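Local coordinates for protein putative antibiotic biosynthesis monooxygenase (Bacteroides thetaiotaomicron, PDB 3KKF) that is of uncertain function but binds calcium and probably acts as an oxidoreductase of the antibiotic biosynthesis monooxygenase family, at residues 39-44 / 60-65; 9-14 / 54-59; 27-32 / 74-79. All coordinates share one frame; numbering follows the deposited sequence. Where two conformers were deposited one is given.

In the fold
All three contacts lie in one compact alpha+beta domain, their centres about 14 to 15 Å apart. Contacts 1 and 2 belong to the same antiparallel sheet and share strand 54-61: contact 1 pairs it with strand 40-48, contact 2 with strand 6-14. They meet directly, since Tyr44 N lies 2.9 Å from Leu58 O, a probable hydrogen bond. Contact 3 joins helices 19-36 and 74-83; Ile30 of the first packs on strand 40-48, and Tyr79 of the second approaches Ile12. Along the chain contact 1 falls wholly between the two halves of contact 3, whereas contact 2 alternates with both. Sheet and helices are thereby interlocked, and every contact also reaches the second subunit.

Contact 1: residues 39-44 / 60-65; sequences GVLVLY and IYADEA. With CA (calcium ion), chain C.
Leu41 turns its CB toward the neighbouring strand and drops into the hollow between Ile60 and Ala62. Its CG stands anti to the carbonyl carbon (chi1 -54°), so that CD1 of Leu41 comes 4.1 Å from Ile60 CG2, with the same methyl 3.9 Å from Ala62 CA. On the face carrying Val42 and Ile60, Val42 CG1 takes the crowded position between backbone N and carbonyl carbon; crossing obliquely, it rests 3.8 Å from Ile60 CD1. Met104 and Tyr44 of the second subunit pack on Val42 and Ile60 respectively.

The register explains how Leu41 gains this place. Val40 and Tyr61 form a non-hydrogen-bonded antiparallel pair, Val42 and Ile60 a hydrogen-bonded one, and the one-residue slip between them is a classic beta bulge in the hairpin of strands 40-48 and 54-61. Ile60 O is gripped twice, by Leu41 N at 2.9 Å in a bent bond (142° at the hydrogen) and by Val42 N at 3.2 Å in a straighter one (162°). Ile60 N donates back to Val42 O.

On the other face, Val40 lies alongside Tyr61, with Val40 CG2 4.2 Å from Tyr61 CD1, at the ring edge. Leu43 CD2 meets the phenol end obliquely, 3.6 Å from Tyr61 OH, itself hydrogen-bonded to Glu59. Past the Val40-Tyr61 pair, Ala62 N donates to Gly39 O, while Ala62 O binds calcium at 2.3 Å. Two waters, Gly1 O and the side-chain oxygens of Asn4 and Asn5 bind the same ion, and Asp63 OD1 N-caps helix 64-71 at Ala66 N.

Contact 2: residues 9-14 / 54-59; sequences LSRIII and HVTILE
The inner strands of the four-stranded antiparallel sheet, 6-14 and 54-61, pair here, the N-to-C directions of the two segments making 165°, nearly antiparallel. Ser10 and Ile57 form one hydrogen-bonded pair, with Ser10 N 3.0 Å from Ile57 O and a return bond from Ile57 N to Ser10 O. Ile12 and Val55 form the other: Ile12 N approaches Val55 O at 2.8 Å, nearly along the C=O axis, and Val55 N donates to Ile12 O.

Ser10, Ile12, Val55 and Ile57 project on one face. With OG anti to the carbonyl carbon (chi1 -70°), Ser10 reaches across to the neighbouring strand, two residues past its partner Ile57, and donates to Glu59 OE2 over 2.6 Å, arriving above the carboxylate plane (59° out of it). Arg8 forms a salt bridge to the same oxygen and Tyr61 OH binds OE1, so this buried carboxylate is fixed from several directions and would be expected to remain ionised. The Ile12 and Ile57 side chains cross obliquely, their CD1 atoms 3.9 Å apart, and Ile14 CD1 sits 3.7 Å from Val55 CG2. Tyr22 and Leu26 of helix 19-36 cover this side.

In this family, of the dimeric alpha/beta-barrel clan, helices back one face of the sheet and the other meets the second subunit; here its Thr56 packs on Leu9 and its Leu9 on Thr56. There, Leu9 CD2 touches Leu58 CD1 at 4.0 Å. Ile13 lies beside His54 with CG1 3.7 Å above the ring plane, over its centre, in a CH-pi contact. Arg11 runs alongside Thr56, bends at chi3, and shares a water with it: the water lies 2.8 Å from Thr56 OG1 and accepts a weak bond from Arg11 NH1.

Contact 3: residues 27-32 / 74-79; sequences KEEIEV and PHFKKY
Glu29 is the residue most deeply engaged between helices 19-36 and 74-83, which run antiparallel (168°) with their segment axes 9.2 Å apart. Helix 19-36 packs on the sheet through Ile30, against Leu43 and Ala45, and helix 74-83 lies against it on the helical side of this family's ferredoxin-like alpha+beta fold. CG of Glu29 leaves CA anti to the backbone N, and a bend at chi2 (-87°) swings the carboxylate toward Phe76. CG of Glu29 thus lies 3.2 Å from His75 O, and 3.6 Å from Tyr79 CB. Its OE2 is 3.4 Å from Phe76 CA and, in plane at the ring edge, 3.5 Å from Phe76 CD1.

In His75, the second large contributor, CG occupies the crowded position between backbone N and carbonyl carbon (chi1 55°), which turns the ring toward helix 19-36. Val32, the third, meets one face of that ring: CG1, anti to its own backbone N, sits 3.4 Å from His75 CG, offset toward the rim, in a CH-pi contact. The ring's NE2 is hydrogen-bonded to Glu37; methyl and bond together restrain the ring's rotation.

At the margin, extended Glu28 and Lys78 cross at about a right angle, and Lys78 NZ donates to the syn lone pair of Glu28 OE1 over 2.8 Å in a salt bridge. Glu29 OE2 comes 4.3 Å from His75 NE2 without bonding to it; this carboxylate and Glu37 would tend to raise the histidine's proton affinity, whereas the N-terminal end of helix 74-83 would work against it, and the charge of His75 is not seen.

Contact 1: residues 39-44 / 60-65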
loop_
_atom_site.group_PDB
_atom_site.type_symbol
_atom_site.label_atom_id
_atom_site.label_comp_id
_atom_site.label_asym_id
_atom_site.label_seq_id
_atom_site.Cartn_x
_atom_site.Cartn_y
_atom_site.Cartn_z
ATOM N N GLY A 39 13.623 -10.326 7.562
ATOM C CA GLY A 39 12.214 -10.427 7.915
ATOM C C GLY A 39 11.369 -9.211 7.580
ATOM O O GLY A 39 10.167 -9.246 7.721
ATOM N N VAL A 40 12.008 -8.114 7.183
ATOM C CA VAL A 40 11.275 -6.920 6.683
ATOM C C VAL A 40 11.186 -7.126 5.168
ATOM O O VAL A 40 12.201 -7.021 4.452
ATOM C CB VAL A 40 11.965 -5.587 7.044
ATOM C CG1 VAL A 40 11.266 -4.413 6.322
ATOM C CG2 VAL A 40 12.001 -5.375 8.561
ATOM N N LEU A 41 9.991 -7.457 4.677
ATOM C CA LEU A 41 9.793 -7.771 3.258
ATOM C C LEU A 41 9.530 -6.522 2.430
ATOM O O LEU A 41 10.001 -6.423 1.293
ATOM C CB LEU A 41 8.718 -8.860 3.075
ATOM C CG LEU A 41 8.952 -10.158 3.886
ATOM C CD1 LEU A 41 7.851 -11.162 3.615
ATOM C CD2 LEU A 41 10.304 -10.780 3.597
ATOM N N VAL A 42 8.760 -5.578 2.980
ATOM C CA VAL A 42 8.681 -4.242 2.366
ATOM C C VAL A 42 8.194 -3.236 3.387
ATOM O O VAL A 42 7.403 -3.561 4.273
ATOM C CB VAL A 42 7.763 -4.194 1.067
ATOM C CG1 VAL A 42 6.260 -3.991 1.407
ATOM C CG2 VAL A 42 8.258 -3.127 0.070
ATOM N N LEU A 43 8.676 -2.008 3.242
ATOM C CA LEU A 43 8.158 -0.818 3.928
ATOM C C LEU A 43 8.010 0.159 2.750
ATOM O O LEU A 43 8.988 0.822 2.348
ATOM C CB LEU A 43 9.086 -0.273 5.003
ATOM C CG LEU A 43 9.357 -1.237 6.163
ATOM C CD1 LEU A 43 10.530 -0.779 7.055
ATOM C CD2 LEU A 43 8.076 -1.468 7.003
ATOM N N TYR A 44 6.831 0.197 2.136
ATOM C CA TYR A 44 6.576 0.991 0.939
ATOM C C TYR A 44 5.776 2.234 1.326
ATOM O O TYR A 44 4.549 2.182 1.489
ATOM C CB TYR A 44 5.867 0.172 -0.151
ATOM C CG TYR A 44 5.871 0.857 -1.504
ATOM C CD1 TYR A 44 6.919 0.660 -2.418
ATOM C CD2 TYR A 44 4.858 1.721 -1.869
ATOM C CE1 TYR A 44 6.921 1.302 -3.664
ATOM C CE2 TYR A 44 4.869 2.361 -3.108
ATOM C CZ TYR A 44 5.886 2.141 -3.985
ATOM O OH TYR A 44 5.840 2.782 -5.193
ATOM N N ILE A 60 5.085 -5.047 5.230
ATOM C CA ILE A 60 4.941 -6.505 5.157
ATOM C C ILE A 60 6.161 -7.103 5.885
ATOM O O ILE A 60 7.324 -6.836 5.489
ATOM C CB ILE A 60 4.849 -7.058 3.717
ATOM C CG1 ILE A 60 3.701 -6.405 2.944
ATOM C CG2 ILE A 60 4.712 -8.572 3.770
ATOM C CD1 ILE A 60 3.630 -6.781 1.445
ATOM N N TYR A 61 5.892 -7.840 6.965
ATOM C CA TYR A 61 6.909 -8.525 7.734
ATOM C C TYR A 61 6.728 -10.018 7.542
ATOM O O TYR A 61 5.610 -10.505 7.355
ATOM C CB TYR A 61 6.800 -8.179 9.236
ATOM C CG TYR A 61 6.818 -6.698 9.515
ATOM C CD1 TYR A 61 8.008 -6.024 9.656
ATOM C CD2 TYR A 61 5.637 -5.954 9.582
ATOM C CE1 TYR A 61 8.042 -4.640 9.880
ATOM C CE2 TYR A 61 5.647 -4.605 9.813
ATOM C CZ TYR A 61 6.854 -3.939 9.949
ATOM O OH TYR A 61 6.881 -2.594 10.167
ATOM N N ALA A 62 7.825 -10.779 7.591
ATOM C CA ALA A 62 7.735 -12.232 7.397
ATOM C C ALA A 62 6.802 -12.911 8.402
ATOM O O ALA A 62 6.149 -13.900 8.075
ATOM C CB ALA A 62 9.122 -12.858 7.480
ATOM N N ASP A 63 6.766 -12.381 9.609
ATOM C CA ASP A 63 5.930 -12.905 10.705
ATOM C C ASP A 63 5.965 -11.886 11.850
ATOM O O ASP A 63 6.686 -10.845 11.742
ATOM C CB ASP A 63 6.386 -14.315 11.153
ATOM C CG ASP A 63 7.870 -14.409 11.428
ATOM O OD1 ASP A 63 8.480 -13.449 11.924
ATOM O OD2 ASP A 63 8.448 -15.501 11.175
ATOM N N GLU A 64 5.221 -12.128 12.933
ATOM C CA GLU A 64 5.220 -11.204 14.054
ATOM C C GLU A 64 6.573 -11.144 14.772
ATOM O O GLU A 64 6.907 -10.100 15.311
ATOM C CB GLU A 64 4.059 -11.462 15.002
ATOM C CG GLU A 64 2.695 -11.176 14.319
ATOM C CD GLU A 64 1.501 -11.319 15.215
ATOM O OE1 GLU A 64 1.689 -11.540 16.432
ATOM O OE2 GLU A 64 0.361 -11.192 14.696
ATOM N N ALA A 65 7.348 -12.246 14.775
ATOM C CA ALA A 65 8.703 -12.249 15.357
ATOM C C ALA A 65 9.575 -11.227 14.630
ATOM O O ALA A 65 10.333 -10.479 15.276
ATOM C CB ALA A 65 9.347 -13.639 15.281
HETATM CA CA CA C . 5.890 -15.520 6.419
HETATM O O HOH W 1 7.607 -16.544 7.718
HETATM O O HOH W 2 7.728 -15.133 4.956
#

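Contact 2: residues 9-14 / 54-59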
loop_
_atom_site.group_PDB
_atom_site.type_symbol
_atom_site.label_atom_id
_atom_site.label_comp_id
_atom_site.label_asym_id
_atom_site.label_seq_id
_atom_site.Cartn_x
_atom_site.Cartn_y
_atom_site.Cartn_z
ATOM N N LEU A 9 -1.075 -1.422 7.310
ATOM C CA LEU A 9 -0.965 -0.074 6.780
ATOM C C LEU A 9 -0.794 0.863 7.942
ATOM O O LEU A 9 -1.568 0.811 8.925
ATOM C CB LEU A 9 -2.218 0.385 6.032
ATOM C CG LEU A 9 -2.617 -0.385 4.818
ATOM C CD1 LEU A 9 -4.003 0.043 4.347
ATOM C CD2 LEU A 9 -1.594 -0.161 3.710
ATOM N N SER A 10 0.237 1.668 7.892
ATOM C CA SER A 10 0.391 2.786 8.840
ATOM C C SER A 10 -0.013 4.052 8.113
ATOM O O SER A 10 0.496 4.327 7.022
ATOM C CB SER A 10 1.807 2.949 9.354
ATOM O OG SER A 10 2.221 1.933 10.206
ATOM N N ARG A 11 -0.941 4.803 8.676
ATOM C CA ARG A 11 -1.362 6.104 8.112
ATOM C C ARG A 11 -0.897 7.145 9.102
ATOM O O ARG A 11 -1.242 7.073 10.287
ATOM C CB ARG A 11 -2.872 6.171 7.887
ATOM C CG ARG A 11 -3.355 5.366 6.694
ATOM C CD ARG A 11 -4.848 5.332 6.613
ATOM N NE ARG A 11 -5.456 6.649 6.735
ATOM C CZ ARG A 11 -5.984 7.337 5.727
ATOM N NH1 ARG A 11 -5.982 6.838 4.512
ATOM N NH2 ARG A 11 -6.527 8.530 5.946
ATOM N N ILE A 12 -0.085 8.098 8.629
ATOM C CA ILE A 12 0.532 9.086 9.484
ATOM C C ILE A 12 0.240 10.488 9.006
ATOM O O ILE A 12 0.211 10.738 7.796
ATOM C CB ILE A 12 2.099 8.859 9.476
ATOM C CG1 ILE A 12 2.440 7.339 9.615
ATOM C CG2 ILE A 12 2.790 9.713 10.559
ATOM C CD1 ILE A 12 3.840 6.931 9.243
ATOM N N ILE A 13 -0.015 11.398 9.950
ATOM C CA ILE A 13 -0.121 12.818 9.636
ATOM C C ILE A 13 1.017 13.479 10.408
ATOM O O ILE A 13 1.109 13.353 11.634
ATOM C CB ILE A 13 -1.455 13.465 10.021
ATOM C CG1 ILE A 13 -2.607 12.790 9.261
ATOM C CG2 ILE A 13 -1.412 14.981 9.703
ATOM C CD1 ILE A 13 -4.010 13.296 9.655
ATOM N N ILE A 14 1.874 14.161 9.644
ATOM C CA ILE A 14 3.047 14.821 10.180
ATOM C C ILE A 14 2.847 16.336 10.248
ATOM O O ILE A 14 2.191 16.915 9.428
ATOM C CB ILE A 14 4.337 14.480 9.323
ATOM C CG1 ILE A 14 4.579 12.944 9.267
ATOM C CG2 ILE A 14 5.578 15.194 9.863
ATOM C CD1 ILE A 14 4.003 12.252 8.012
ATOM N N HIS A 54 0.612 13.807 4.696
ATOM C CA HIS A 54 -0.188 12.588 4.921
ATOM C C HIS A 54 0.574 11.450 4.210
ATOM O O HIS A 54 0.651 11.404 2.995
ATOM C CB HIS A 54 -1.592 12.724 4.365
ATOM C CG HIS A 54 -2.468 13.642 5.150
ATOM N ND1 HIS A 54 -3.722 13.274 5.577
ATOM C CD2 HIS A 54 -2.267 14.890 5.627
ATOM C CE1 HIS A 54 -4.264 14.273 6.254
ATOM N NE2 HIS A 54 -3.402 15.260 6.305
ATOM N N VAL A 55 1.178 10.569 5.000
ATOM C CA VAL A 55 1.973 9.466 4.514
ATOM C C VAL A 55 1.296 8.115 4.875
ATOM O O VAL A 55 0.799 7.924 5.998
ATOM C CB VAL A 55 3.409 9.533 5.119
ATOM C CG1 VAL A 55 4.206 8.229 4.878
ATOM C CG2 VAL A 55 4.153 10.777 4.586
ATOM N N THR A 56 1.248 7.200 3.913
ATOM C CA THR A 56 0.767 5.845 4.144
ATOM C C THR A 56 1.910 4.896 3.859
ATOM O O THR A 56 2.603 5.044 2.828
ATOM C CB THR A 56 -0.436 5.512 3.252
ATOM O OG1 THR A 56 -1.557 6.262 3.668
ATOM C CG2 THR A 56 -0.833 4.017 3.351
ATOM N N ILE A 57 2.144 3.937 4.759
ATOM C CA ILE A 57 3.167 2.944 4.550
ATOM C C ILE A 57 2.529 1.544 4.498
ATOM O O ILE A 57 1.838 1.135 5.439
ATOM C CB ILE A 57 4.258 2.951 5.681
ATOM C CG1 ILE A 57 4.750 4.377 5.971
ATOM C CG2 ILE A 57 5.438 2.027 5.306
ATOM C CD1 ILE A 57 5.783 4.453 7.023
ATOM N N LEU A 58 2.769 0.828 3.403
ATOM C CA LEU A 58 2.428 -0.595 3.319
ATOM C C LEU A 58 3.609 -1.343 3.925
ATOM O O LEU A 58 4.740 -1.258 3.468
ATOM C CB LEU A 58 2.219 -1.038 1.874
ATOM C CG LEU A 58 1.994 -2.554 1.674
ATOM C CD1 LEU A 58 0.750 -3.123 2.391
ATOM C CD2 LEU A 58 1.938 -2.873 0.183
ATOM N N GLU A 59 3.327 -2.040 5.007
ATOM C CA GLU A 59 4.326 -2.812 5.786
ATOM C C GLU A 59 4.067 -4.279 5.636
ATOM O O GLU A 59 2.947 -4.723 5.887
ATOM C CB GLU A 59 4.196 -2.508 7.282
ATOM C CG GLU A 59 4.172 -1.053 7.691
ATOM C CD GLU A 59 3.744 -0.923 9.173
ATOM O OE1 GLU A 59 4.547 -1.221 10.079
ATOM O OE2 GLU A 59 2.573 -0.534 9.415
HETATM O O HOH W 3 -4.219 5.529 3.189
#

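Contact 3: residues 27-32 / 74-79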
loop_
_atom_site.group_PDB
_atom_site.type_symbol
_atom_site.label_atom_id
_atom_site.label_comp_id
_atom_site.label_asym_id
_atom_site.label_seq_id
_atom_site.Cartn_x
_atom_site.Cartn_y
_atom_site.Cartn_z
ATOM N N LYS A 27 13.106 7.929 5.469
ATOM C CA LYS A 27 13.780 7.317 4.334
ATOM C C LYS A 27 15.003 6.544 4.778
ATOM O O LYS A 27 15.234 5.422 4.346
ATOM C CB LYS A 27 14.151 8.358 3.268
ATOM C CG LYS A 27 14.693 7.732 1.982
ATOM C CD LYS A 27 15.125 8.789 0.925
ATOM C CE LYS A 27 15.645 8.126 -0.315
ATOM N N GLU A 28 15.787 7.127 5.664
ATOM C CA GLU A 28 16.956 6.442 6.189
ATOM C C GLU A 28 16.567 5.151 6.909
ATOM O O GLU A 28 17.172 4.097 6.699
ATOM C CB GLU A 28 17.730 7.360 7.154
ATOM C CG GLU A 28 18.908 6.674 7.879
ATOM C CD GLU A 28 19.644 7.644 8.770
ATOM O OE1 GLU A 28 19.049 8.150 9.732
ATOM O OE2 GLU A 28 20.836 7.926 8.475
ATOM N N GLU A 29 15.546 5.223 7.752
ATOM C CA GLU A 29 15.175 4.053 8.524
ATOM C C GLU A 29 14.635 2.920 7.617
ATOM O O GLU A 29 14.944 1.751 7.839
ATOM C CB GLU A 29 14.215 4.425 9.653
ATOM C CG GLU A 29 14.057 3.349 10.738
ATOM C CD GLU A 29 13.011 2.329 10.454
ATOM O OE1 GLU A 29 12.053 2.591 9.650
ATOM O OE2 GLU A 29 13.096 1.264 11.078
ATOM N N ILE A 30 13.894 3.267 6.587
ATOM C CA ILE A 30 13.403 2.257 5.620
ATOM C C ILE A 30 14.576 1.646 4.860
ATOM O O ILE A 30 14.646 0.421 4.703
ATOM C CB ILE A 30 12.353 2.850 4.678
ATOM C CG1 ILE A 30 11.066 3.141 5.466
ATOM C CG2 ILE A 30 12.098 1.909 3.479
ATOM C CD1 ILE A 30 9.957 3.745 4.618
ATOM N N GLU A 31 15.506 2.482 4.400
ATOM C CA GLU A 31 16.677 1.973 3.671
ATOM C C GLU A 31 17.486 1.012 4.522
ATOM O O GLU A 31 17.886 -0.066 4.048
ATOM C CB GLU A 31 17.578 3.117 3.212
ATOM C CG GLU A 31 17.029 3.963 2.071
ATOM C CD GLU A 31 17.825 5.273 1.848
ATOM O OE1 GLU A 31 18.562 5.705 2.775
ATOM O OE2 GLU A 31 17.674 5.874 0.762
ATOM N N VAL A 32 17.733 1.377 5.781
ATOM C CA VAL A 32 18.509 0.500 6.680
ATOM C C VAL A 32 17.742 -0.808 6.942
ATOM O O VAL A 32 18.326 -1.898 6.918
ATOM C CB VAL A 32 18.881 1.226 8.026
ATOM C CG1 VAL A 32 19.553 0.256 8.992
ATOM C CG2 VAL A 32 19.792 2.473 7.752
ATOM N N PRO A 74 18.304 -0.469 16.615
ATOM C CA PRO A 74 18.729 0.903 16.817
ATOM C C PRO A 74 18.220 1.854 15.723
ATOM O O PRO A 74 17.929 3.025 16.012
ATOM C CB PRO A 74 20.246 0.798 16.801
ATOM C CG PRO A 74 20.528 -0.559 17.275
ATOM C CD PRO A 74 19.447 -1.405 16.696
ATOM N N HIS A 75 18.110 1.381 14.486
ATOM C CA HIS A 75 17.641 2.262 13.417
ATOM C C HIS A 75 16.154 2.621 13.596
ATOM O O HIS A 75 15.771 3.758 13.391
ATOM C CB HIS A 75 17.970 1.723 12.017
ATOM C CG HIS A 75 17.489 0.341 11.742
ATOM N ND1 HIS A 75 18.215 -0.789 12.085
ATOM C CD2 HIS A 75 16.375 -0.101 11.117
ATOM C CE1 HIS A 75 17.568 -1.863 11.672
ATOM N NE2 HIS A 75 16.448 -1.472 11.081
ATOM N N PHE A 76 15.314 1.660 13.980
ATOM C CA PHE A 76 13.921 1.995 14.268
ATOM C C PHE A 76 13.855 2.986 15.440
ATOM O O PHE A 76 13.085 3.942 15.400
ATOM C CB PHE A 76 13.082 0.752 14.590
ATOM C CG PHE A 76 11.651 1.080 14.839
ATOM C CD1 PHE A 76 10.809 1.368 13.783
ATOM C CD2 PHE A 76 11.165 1.204 16.135
ATOM C CE1 PHE A 76 9.498 1.714 14.004
ATOM C CE2 PHE A 76 9.833 1.557 16.355
ATOM C CZ PHE A 76 9.017 1.809 15.282
ATOM N N LYS A 77 14.663 2.762 16.477
ATOM C CA LYS A 77 14.724 3.648 17.680
ATOM C C LYS A 77 15.047 5.096 17.288
ATOM O O LYS A 77 14.446 6.047 17.786
ATOM C CB LYS A 77 15.821 3.131 18.664
ATOM C CG LYS A 77 16.008 3.963 20.009
ATOM C CD LYS A 77 17.248 3.461 20.822
ATOM C CE LYS A 77 17.266 3.965 22.265
ATOM N NZ LYS A 77 16.281 3.235 23.128
ATOM N N LYS A 78 16.042 5.241 16.426
ATOM C CA LYS A 78 16.461 6.587 15.983
ATOM C C LYS A 78 15.264 7.299 15.333
ATOM O O LYS A 78 14.997 8.458 15.621
ATOM C CB LYS A 78 17.613 6.503 14.970
ATOM C CG LYS A 78 17.995 7.882 14.386
ATOM C CD LYS A 78 19.115 7.828 13.435
ATOM C CE LYS A 78 19.398 9.222 12.880
ATOM N NZ LYS A 78 20.463 9.242 11.850
ATOM N N TYR A 79 14.569 6.601 14.432
ATOM C CA TYR A 79 13.389 7.143 13.772
ATOM C C TYR A 79 12.258 7.464 14.748
ATOM O O TYR A 79 11.689 8.560 14.714
ATOM C CB TYR A 79 12.901 6.138 12.711
ATOM C CG TYR A 79 11.493 6.344 12.236
ATOM C CD1 TYR A 79 11.137 7.425 11.452
ATOM C CD2 TYR A 79 10.509 5.414 12.526
ATOM C CE1 TYR A 79 9.819 7.614 11.031
ATOM C CE2 TYR A 79 9.208 5.589 12.080
ATOM C CZ TYR A 79 8.864 6.688 11.348
ATOM O OH TYR A 79 7.574 6.867 10.910
#